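Local structure of uncharacterized protein (4E72) at residues 135-140 with 215-220; 147-152 with 206-211. The protein is of unknown function but belongs to the DUF3298 family and is probably exported as a lipoprotein of the Pseudomonas aeruginosa cell envelope. All coordinates share one frame; numbering follows the deposited sequence.

Interaction 1 (135-140 with 215-220)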
ATOM      1  N   ASP A 135      -9.123  -8.528  11.405  1.00 42.50           N
ATOM      2  CA  ASP A 135     -10.542  -8.268  11.121  1.00 42.19           C
ATOM      3  C   ASP A 135     -11.046  -9.012   9.872  1.00 43.20           C
ATOM      4  O   ASP A 135     -12.243  -9.195   9.749  1.00 44.66           O
ATOM      5  CB  ASP A 135     -10.789  -6.764  10.921  1.00 44.16           C
ATOM      6  CG  ASP A 135     -10.449  -5.888  12.108  1.00 62.96           C
ATOM      7  OD1 ASP A 135     -10.721  -6.315  13.260  1.00 67.96           O
ATOM      8  OD2 ASP A 135      -9.931  -4.757  11.887  1.00 66.07           O
HETATM    9  N   MSE A 136     -10.166  -9.439   8.958  1.00 36.59           N
HETATM   10  CA  MSE A 136     -10.611 -10.134   7.744  1.00 36.07           C
HETATM   11  C   MSE A 136     -10.719 -11.649   7.912  1.00 39.23           C
HETATM   12  O   MSE A 136     -11.323 -12.312   7.064  1.00 38.87           O
HETATM   13  CB  MSE A 136      -9.671  -9.857   6.565  1.00 37.38           C
HETATM   14  CG  MSE A 136      -9.522  -8.388   6.185  1.00 44.76           C
HETATM   15 SE   MSE A 136      -7.978  -8.271   4.990  0.75 53.92          SE
HETATM   16  CE  MSE A 136      -7.545  -6.364   5.152  1.00 49.93           C
ATOM     17  N   LEU A 137     -10.123 -12.200   8.977  1.00 35.32           N
ATOM     18  CA  LEU A 137     -10.034 -13.646   9.130  1.00 35.59           C
ATOM     19  C   LEU A 137     -10.960 -14.260  10.135  1.00 40.11           C
ATOM     20  O   LEU A 137     -11.393 -13.616  11.089  1.00 39.95           O
ATOM     21  CB  LEU A 137      -8.586 -14.055   9.499  1.00 35.33           C
ATOM     22  CG  LEU A 137      -7.485 -13.678   8.492  1.00 38.14           C
ATOM     23  CD1 LEU A 137      -6.154 -13.993   9.034  1.00 38.08           C
ATOM     24  CD2 LEU A 137      -7.673 -14.363   7.139  1.00 40.09           C
ATOM     25  N   VAL A 138     -11.267 -15.541   9.891  1.00 37.17           N
ATOM     26  CA  VAL A 138     -12.004 -16.414  10.796  1.00 37.75           C
ATOM     27  C   VAL A 138     -11.065 -16.597  12.023  1.00 41.31           C
ATOM     28  O   VAL A 138      -9.854 -16.788  11.833  1.00 38.11           O
ATOM     29  CB  VAL A 138     -12.410 -17.749  10.098  1.00 41.69           C
ATOM     30  CG1 VAL A 138     -12.869 -18.798  11.105  1.00 42.82           C
ATOM     31  CG2 VAL A 138     -13.490 -17.515   9.033  1.00 40.83           C
ATOM     32  N   PRO A 139     -11.572 -16.399  13.266  1.00 40.44           N
ATOM     33  CA  PRO A 139     -10.690 -16.516  14.455  1.00 40.80           C
ATOM     34  C   PRO A 139      -9.878 -17.816  14.491  1.00 45.87           C
ATOM     35  O   PRO A 139     -10.429 -18.909  14.310  1.00 46.03           O
ATOM     36  CB  PRO A 139     -11.661 -16.461  15.634  1.00 43.78           C
ATOM     37  CG  PRO A 139     -12.883 -15.811  15.106  1.00 48.25           C
ATOM     38  CD  PRO A 139     -12.968 -16.104  13.640  1.00 42.38           C
ATOM     39  N   GLY A 140      -8.572 -17.659  14.712  1.00 42.81           N
ATOM     40  CA  GLY A 140      -7.587 -18.734  14.753  1.00 42.46           C
ATOM     41  C   GLY A 140      -7.026 -19.161  13.402  1.00 43.49           C
ATOM     42  O   GLY A 140      -6.219 -20.089  13.357  1.00 43.46           O
ATOM     43  N   GLY A 215     -13.360 -20.664   4.862  1.00 39.98           N
ATOM     44  CA  GLY A 215     -13.139 -20.972   6.271  1.00 39.01           C
ATOM     45  C   GLY A 215     -11.892 -20.314   6.825  1.00 40.45           C
ATOM     46  O   GLY A 215     -11.506 -20.582   7.965  1.00 39.21           O
ATOM     47  N   ILE A 216     -11.236 -19.452   6.003  1.00 35.06           N
ATOM     48  CA  ILE A 216     -10.038 -18.715   6.376  1.00 32.28           C
ATOM     49  C   ILE A 216     -10.417 -17.233   6.456  1.00 37.24           C
ATOM     50  O   ILE A 216     -10.290 -16.626   7.517  1.00 37.75           O
ATOM     51  CB  ILE A 216      -8.800 -18.966   5.460  1.00 33.93           C
ATOM     52  CG1 ILE A 216      -8.436 -20.470   5.245  1.00 35.80           C
ATOM     53  CG2 ILE A 216      -7.599 -18.193   5.959  1.00 29.29           C
ATOM     54  CD1 ILE A 216      -8.492 -21.390   6.406  1.00 52.24           C
ATOM     55  N   VAL A 217     -10.857 -16.653   5.333  1.00 33.69           N
ATOM     56  CA  VAL A 217     -11.325 -15.268   5.270  1.00 32.11           C
ATOM     57  C   VAL A 217     -12.844 -15.305   5.617  1.00 38.12           C
ATOM     58  O   VAL A 217     -13.520 -16.250   5.236  1.00 38.37           O
ATOM     59  CB  VAL A 217     -11.019 -14.643   3.872  1.00 34.71           C
ATOM     60  CG1 VAL A 217     -11.747 -13.317   3.682  1.00 34.62           C
ATOM     61  CG2 VAL A 217      -9.508 -14.456   3.660  1.00 33.17           C
ATOM     62  N   LYS A 218     -13.348 -14.336   6.396  1.00 36.09           N
ATOM     63  CA  LYS A 218     -14.762 -14.216   6.763  1.00 36.67           C
ATOM     64  C   LYS A 218     -15.645 -14.245   5.494  1.00 41.40           C
ATOM     65  O   LYS A 218     -15.319 -13.558   4.533  1.00 39.13           O
ATOM     66  CB  LYS A 218     -14.982 -12.919   7.545  1.00 38.85           C
ATOM     67  CG  LYS A 218     -14.561 -13.027   9.006  1.00 44.00           C
ATOM     68  CD  LYS A 218     -14.521 -11.675   9.654  1.00 46.86           C
ATOM     69  CE  LYS A 218     -14.286 -11.789  11.139  1.00 55.88           C
ATOM     70  NZ  LYS A 218     -13.631 -10.571  11.680  1.00 54.80           N
ATOM     71  N   PRO A 219     -16.714 -15.086   5.433  1.00 41.11           N
ATOM     72  CA  PRO A 219     -17.515 -15.182   4.190  1.00 41.97           C
ATOM     73  C   PRO A 219     -18.137 -13.863   3.689  1.00 47.18           C
ATOM     74  O   PRO A 219     -18.278 -13.686   2.480  1.00 46.37           O
ATOM     75  CB  PRO A 219     -18.608 -16.185   4.551  1.00 45.36           C
ATOM     76  CG  PRO A 219     -18.062 -16.961   5.693  1.00 49.20           C
ATOM     77  CD  PRO A 219     -17.205 -16.013   6.469  1.00 42.85           C
ATOM     78  N   ASN A 220     -18.517 -12.949   4.605  1.00 44.70           N
ATOM     79  CA  ASN A 220     -19.139 -11.644   4.307  1.00 44.34           C
ATOM     80  C   ASN A 220     -18.193 -10.654   3.594  1.00 46.98           C
ATOM     81  O   ASN A 220     -18.645  -9.590   3.152  1.00 47.67           O
ATOM     82  CB  ASN A 220     -19.660 -10.998   5.603  1.00 49.20           C
ATOM     83  CG  ASN A 220     -18.730 -11.103   6.813  1.00 73.90           C
ATOM     84  OD1 ASN A 220     -18.743 -12.092   7.573  1.00 58.01           O
ATOM     85  ND2 ASN A 220     -17.946 -10.059   7.054  1.00 69.44           N
TER

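Interaction 2 (147-152 with 206-211)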
ATOM      1  N   LYS A 147      -0.342 -20.182   4.983  1.00 37.80           N
ATOM      2  CA  LYS A 147      -0.114 -21.445   4.270  1.00 38.86           C
ATOM      3  C   LYS A 147      -0.595 -21.317   2.835  1.00 41.76           C
ATOM      4  O   LYS A 147       0.093 -21.799   1.941  1.00 43.35           O
ATOM      5  CB  LYS A 147      -0.798 -22.641   4.961  1.00 43.80           C
ATOM      6  CG  LYS A 147      -0.129 -23.045   6.275  1.00 63.94           C
ATOM      7  CD  LYS A 147       1.117 -23.911   6.110  1.00 77.25           C
ATOM      8  CE  LYS A 147       1.615 -24.437   7.443  1.00 92.72           C
ATOM      9  NZ  LYS A 147       0.696 -25.450   8.049  1.00 95.57           N
ATOM     10  N   GLN A 148      -1.735 -20.611   2.601  1.00 36.15           N
ATOM     11  CA  GLN A 148      -2.277 -20.335   1.260  1.00 35.24           C
ATOM     12  C   GLN A 148      -1.436 -19.295   0.533  1.00 38.19           C
ATOM     13  O   GLN A 148      -1.321 -19.343  -0.691  1.00 39.18           O
ATOM     14  CB  GLN A 148      -3.749 -19.881   1.316  1.00 36.57           C
ATOM     15  CG  GLN A 148      -4.707 -20.920   1.927  1.00 47.19           C
ATOM     16  CD  GLN A 148      -4.555 -22.294   1.324  1.00 59.39           C
ATOM     17  OE1 GLN A 148      -4.746 -22.487   0.123  1.00 54.71           O
ATOM     18  NE2 GLN A 148      -4.154 -23.268   2.136  1.00 49.80           N
ATOM     19  N   ALA A 149      -0.842 -18.364   1.286  1.00 35.06           N
ATOM     20  CA  ALA A 149       0.064 -17.324   0.788  1.00 34.66           C
ATOM     21  C   ALA A 149       1.326 -17.983   0.230  1.00 41.66           C
ATOM     22  O   ALA A 149       1.817 -17.555  -0.810  1.00 39.82           O
ATOM     23  CB  ALA A 149       0.417 -16.361   1.912  1.00 34.07           C
ATOM     24  N   GLU A 150       1.821 -19.056   0.917  1.00 41.70           N
ATOM     25  CA  GLU A 150       2.976 -19.878   0.516  1.00 42.63           C
ATOM     26  C   GLU A 150       2.708 -20.514  -0.871  1.00 45.45           C
ATOM     27  O   GLU A 150       3.601 -20.566  -1.711  1.00 45.36           O
ATOM     28  CB  GLU A 150       3.239 -20.983   1.561  1.00 45.08           C
ATOM     29  CG  GLU A 150       4.001 -20.549   2.798  1.00 59.75           C
ATOM     30  CD  GLU A 150       3.905 -21.424   4.039  1.00 86.51           C
ATOM     31  OE1 GLU A 150       4.211 -22.636   3.951  1.00 73.29           O
ATOM     32  OE2 GLU A 150       3.588 -20.875   5.121  1.00 82.63           O
ATOM     33  N   LEU A 151       1.477 -20.992  -1.092  1.00 40.14           N
ATOM     34  CA  LEU A 151       1.057 -21.600  -2.359  1.00 40.51           C
ATOM     35  C   LEU A 151       1.049 -20.527  -3.470  1.00 41.39           C
ATOM     36  O   LEU A 151       1.556 -20.784  -4.569  1.00 41.87           O
ATOM     37  CB  LEU A 151      -0.328 -22.282  -2.192  1.00 41.23           C
ATOM     38  CG  LEU A 151      -1.002 -22.885  -3.444  1.00 45.73           C
ATOM     39  CD1 LEU A 151      -0.153 -23.994  -4.092  1.00 46.58           C
ATOM     40  CD2 LEU A 151      -2.404 -23.365  -3.112  1.00 45.08           C
ATOM     41  N   ALA A 152       0.526 -19.316  -3.155  1.00 34.43           N
ATOM     42  CA  ALA A 152       0.501 -18.152  -4.052  1.00 32.90           C
ATOM     43  C   ALA A 152       1.937 -17.681  -4.395  1.00 34.64           C
ATOM     44  O   ALA A 152       2.169 -17.160  -5.487  1.00 33.89           O
ATOM     45  CB  ALA A 152      -0.291 -17.021  -3.414  1.00 32.80           C
ATOM     46  N   LEU A 206       1.314 -11.145  -4.950  1.00 30.58           N
ATOM     47  CA  LEU A 206       0.856 -12.521  -4.813  0.50 30.74           C
ATOM     48  C   LEU A 206      -0.657 -12.515  -4.837  1.00 34.03           C
ATOM     49  O   LEU A 206      -1.270 -11.593  -4.270  1.00 31.71           O
ATOM     50  CB  LEU A 206       1.383 -13.135  -3.504  0.50 30.67           C
ATOM     51  CG  LEU A 206       2.635 -14.026  -3.580  0.50 34.82           C
ATOM     52  CD1 LEU A 206       3.820 -13.310  -4.216  0.50 33.94           C
ATOM     53  CD2 LEU A 206       3.013 -14.510  -2.202  0.50 36.19           C
ATOM     54  N   LYS A 207      -1.262 -13.518  -5.491  1.00 31.07           N
ATOM     55  CA  LYS A 207      -2.715 -13.592  -5.563  1.00 31.35           C
ATOM     56  C   LYS A 207      -3.209 -14.895  -4.984  1.00 34.60           C
ATOM     57  O   LYS A 207      -2.839 -15.975  -5.477  1.00 35.80           O
ATOM     58  CB  LYS A 207      -3.222 -13.434  -7.018  1.00 34.09           C
ATOM     59  CG  LYS A 207      -2.651 -12.253  -7.790  1.00 38.79           C
ATOM     60  CD  LYS A 207      -3.323 -10.935  -7.459  1.00 50.79           C
ATOM     61  CE  LYS A 207      -2.611  -9.795  -8.157  1.00 59.02           C
ATOM     62  NZ  LYS A 207      -3.308  -8.498  -7.960  1.00 59.81           N
ATOM     63  N   ILE A 208      -4.049 -14.807  -3.939  1.00 28.73           N
ATOM     64  CA  ILE A 208      -4.666 -16.007  -3.379  1.00 29.37           C
ATOM     65  C   ILE A 208      -6.094 -16.046  -3.870  1.00 34.79           C
ATOM     66  O   ILE A 208      -6.865 -15.148  -3.526  1.00 34.14           O
ATOM     67  CB  ILE A 208      -4.612 -16.185  -1.846  1.00 32.28           C
ATOM     68  CG1 ILE A 208      -3.193 -15.991  -1.267  1.00 31.74           C
ATOM     69  CG2 ILE A 208      -5.207 -17.550  -1.450  1.00 35.13           C
ATOM     70  CD1 ILE A 208      -3.215 -15.499   0.183  1.00 35.58           C
ATOM     71  N   PRO A 209      -6.478 -17.081  -4.650  1.00 33.06           N
ATOM     72  CA  PRO A 209      -7.889 -17.193  -5.071  1.00 33.20           C
ATOM     73  C   PRO A 209      -8.822 -17.347  -3.872  1.00 34.74           C
ATOM     74  O   PRO A 209      -8.521 -18.131  -2.973  1.00 33.81           O
ATOM     75  CB  PRO A 209      -7.900 -18.452  -5.962  1.00 35.46           C
ATOM     76  CG  PRO A 209      -6.459 -18.670  -6.368  1.00 39.94           C
ATOM     77  CD  PRO A 209      -5.679 -18.221  -5.156  1.00 35.46           C
ATOM     78  N   TYR A 210      -9.977 -16.646  -3.874  1.00 32.80           N
ATOM     79  CA  TYR A 210     -10.977 -16.778  -2.784  1.00 34.54           C
ATOM     80  C   TYR A 210     -11.423 -18.245  -2.492  1.00 40.09           C
ATOM     81  O   TYR A 210     -11.560 -18.553  -1.313  1.00 39.31           O
ATOM     82  CB  TYR A 210     -12.207 -15.884  -3.023  1.00 36.01           C
ATOM     83  CG  TYR A 210     -11.902 -14.432  -2.715  1.00 36.26           C
ATOM     84  CD1 TYR A 210     -11.979 -13.942  -1.414  1.00 36.92           C
ATOM     85  CD2 TYR A 210     -11.442 -13.572  -3.705  1.00 36.59           C
ATOM     86  CE1 TYR A 210     -11.693 -12.608  -1.124  1.00 35.54           C
ATOM     87  CE2 TYR A 210     -11.149 -12.239  -3.426  1.00 36.00           C
ATOM     88  CZ  TYR A 210     -11.269 -11.760  -2.135  1.00 40.97           C
ATOM     89  OH  TYR A 210     -10.910 -10.451  -1.866  1.00 38.00           O
ATOM     90  N   PRO A 211     -11.528 -19.206  -3.455  1.00 38.93           N
ATOM     91  CA  PRO A 211     -11.915 -20.578  -3.059  1.00 40.48           C
ATOM     92  C   PRO A 211     -10.862 -21.287  -2.197  1.00 45.48           C
ATOM     93  O   PRO A 211     -11.199 -22.270  -1.532  1.00 46.39           O
ATOM     94  CB  PRO A 211     -12.129 -21.303  -4.395  1.00 42.96           C
ATOM     95  CG  PRO A 211     -12.355 -20.214  -5.391  1.00 47.14           C
ATOM     96  CD  PRO A 211     -11.448 -19.098  -4.929  1.00 41.01           C
TER
HETATM   97  O   HOH W   1       0.413 -15.494  -6.654  1.00 34.12           O

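Interaction 1 (135-140 with 215-220)
L137 and V217 face each other as a single antiparallel bridge, their CA atoms 4.4 Å apart in a non-hydrogen-bonded pair. Two backbone bonds flank the pair. K218 N donates to M136 O at 2.9 Å with an N-H...O angle of 168°, and V138 N donates to I216 O at 2.8 Å in a bond that is almost straight. The bridge stays single: 135-140 has just left the short helix 133-136, while the other segment, 215-220, enters a 3-10 segment at P219.

K218 adds a third bond from its side chain. With CD anti to CA (chi2 168°) and the chain extended beyond, its methylenes run past M136 O and L137 O before NZ reaches D135 O at 2.7 Å. The ammonium group stands above the carbonyl plane, 47° out of it. CE passes 3.4 Å from L137 O, so the lysine chain lies against three backbone carbonyl oxygens, those of D135, M136 and L137, and its NZ bonds to the first. The carboxylate of D135 is engaged on its own side, OD2 accepting from S132 N, and its charge lies near the ammonium group without touching it.

This is an isolated bridge rather than a strand pair: it fastens the link between helices 133-136 and 142-159 to the loop that follows strand 205-208. On the buried side L137 carries the apolar packing. Its CD2 meets V217 CG2 at 3.9 Å, the two side chains crossing obliquely, and I216 CG2 at 4.0 Å; F145 of the following helix also touches L137 and I216. The selenomethionine side chain of M136 turns from the bridge to pack on L182 and L221. V138, more exposed, sets its CB 3.5 Å from I216 O, with both methyls close to G215 O.

Interaction 2 (147-152 with 206-211)
A152 presses its CB against strand 206-208, lying 3.4 Å from K207 O and 3.8 Å from I208 CG1. So small a side chain lets the helix and the strand come close at this point: the axes of 147-152 and 206-208 pass 7.5 Å apart, with their N-to-C directions at 124°.

I208 does most of the reaching in the other direction, its CG1, CG2 and CD1 spread over three helix residues. CG1 lies between A152 CB and Q148 O. CG2, anti to the backbone N, meets Q148 CB at 3.9 Å, while CD1, carried outward by a chi2 of 152°, ends 3.8 Å from A149 CA. The isoleucine therefore spans one turn of helix 142-159, from Q148 to A152, and F145 of the preceding turn touches it as well. L206 comes in at the far end of the turn, near A149 O and A152 O, although its side chain is modelled in two conformations and the details apply to one of them. F174, L189 and W156 are further neighbours of this leucine.

The contact lays helix 142-159 against strand 205-208, an outermost strand of a three-stranded antiparallel sheet, in which L206 and I208 form backbone hydrogen bonds with L189 and V187 of strand 187-190. L206 and I208 point their side chains toward the helix; K207 points its own away, and its NZ forms a salt bridge with E205.

A water joins the two backbones, donating to A152 O at 2.7 Å and accepting from K207 N at 2.8 Å. Apolar side chains thus pack on one another and on backbone carbonyls, while the polar link between the segments runs through the water, consistent with a contact held mainly by van der Waals packing.

Interactions 1 and 2 are nested along the chain: the contact of helix 147-152 with strand 206-208 falls inside the loop that 135-140 and 215-220 close. Their centres are 14 Å apart, on the same side of the chain's centre, and the two contacts do not touch directly. Helix 142-159, which follows helix 133-136 in the chain, leads from one to the other. Shared neighbours connect them as well. F145 packs on L137 and I216 of interaction 1 and on I208 of interaction 2, while F222 meets both V217 and the ring of Y210. With the function unknown, neither contact can be placed relative to an active site.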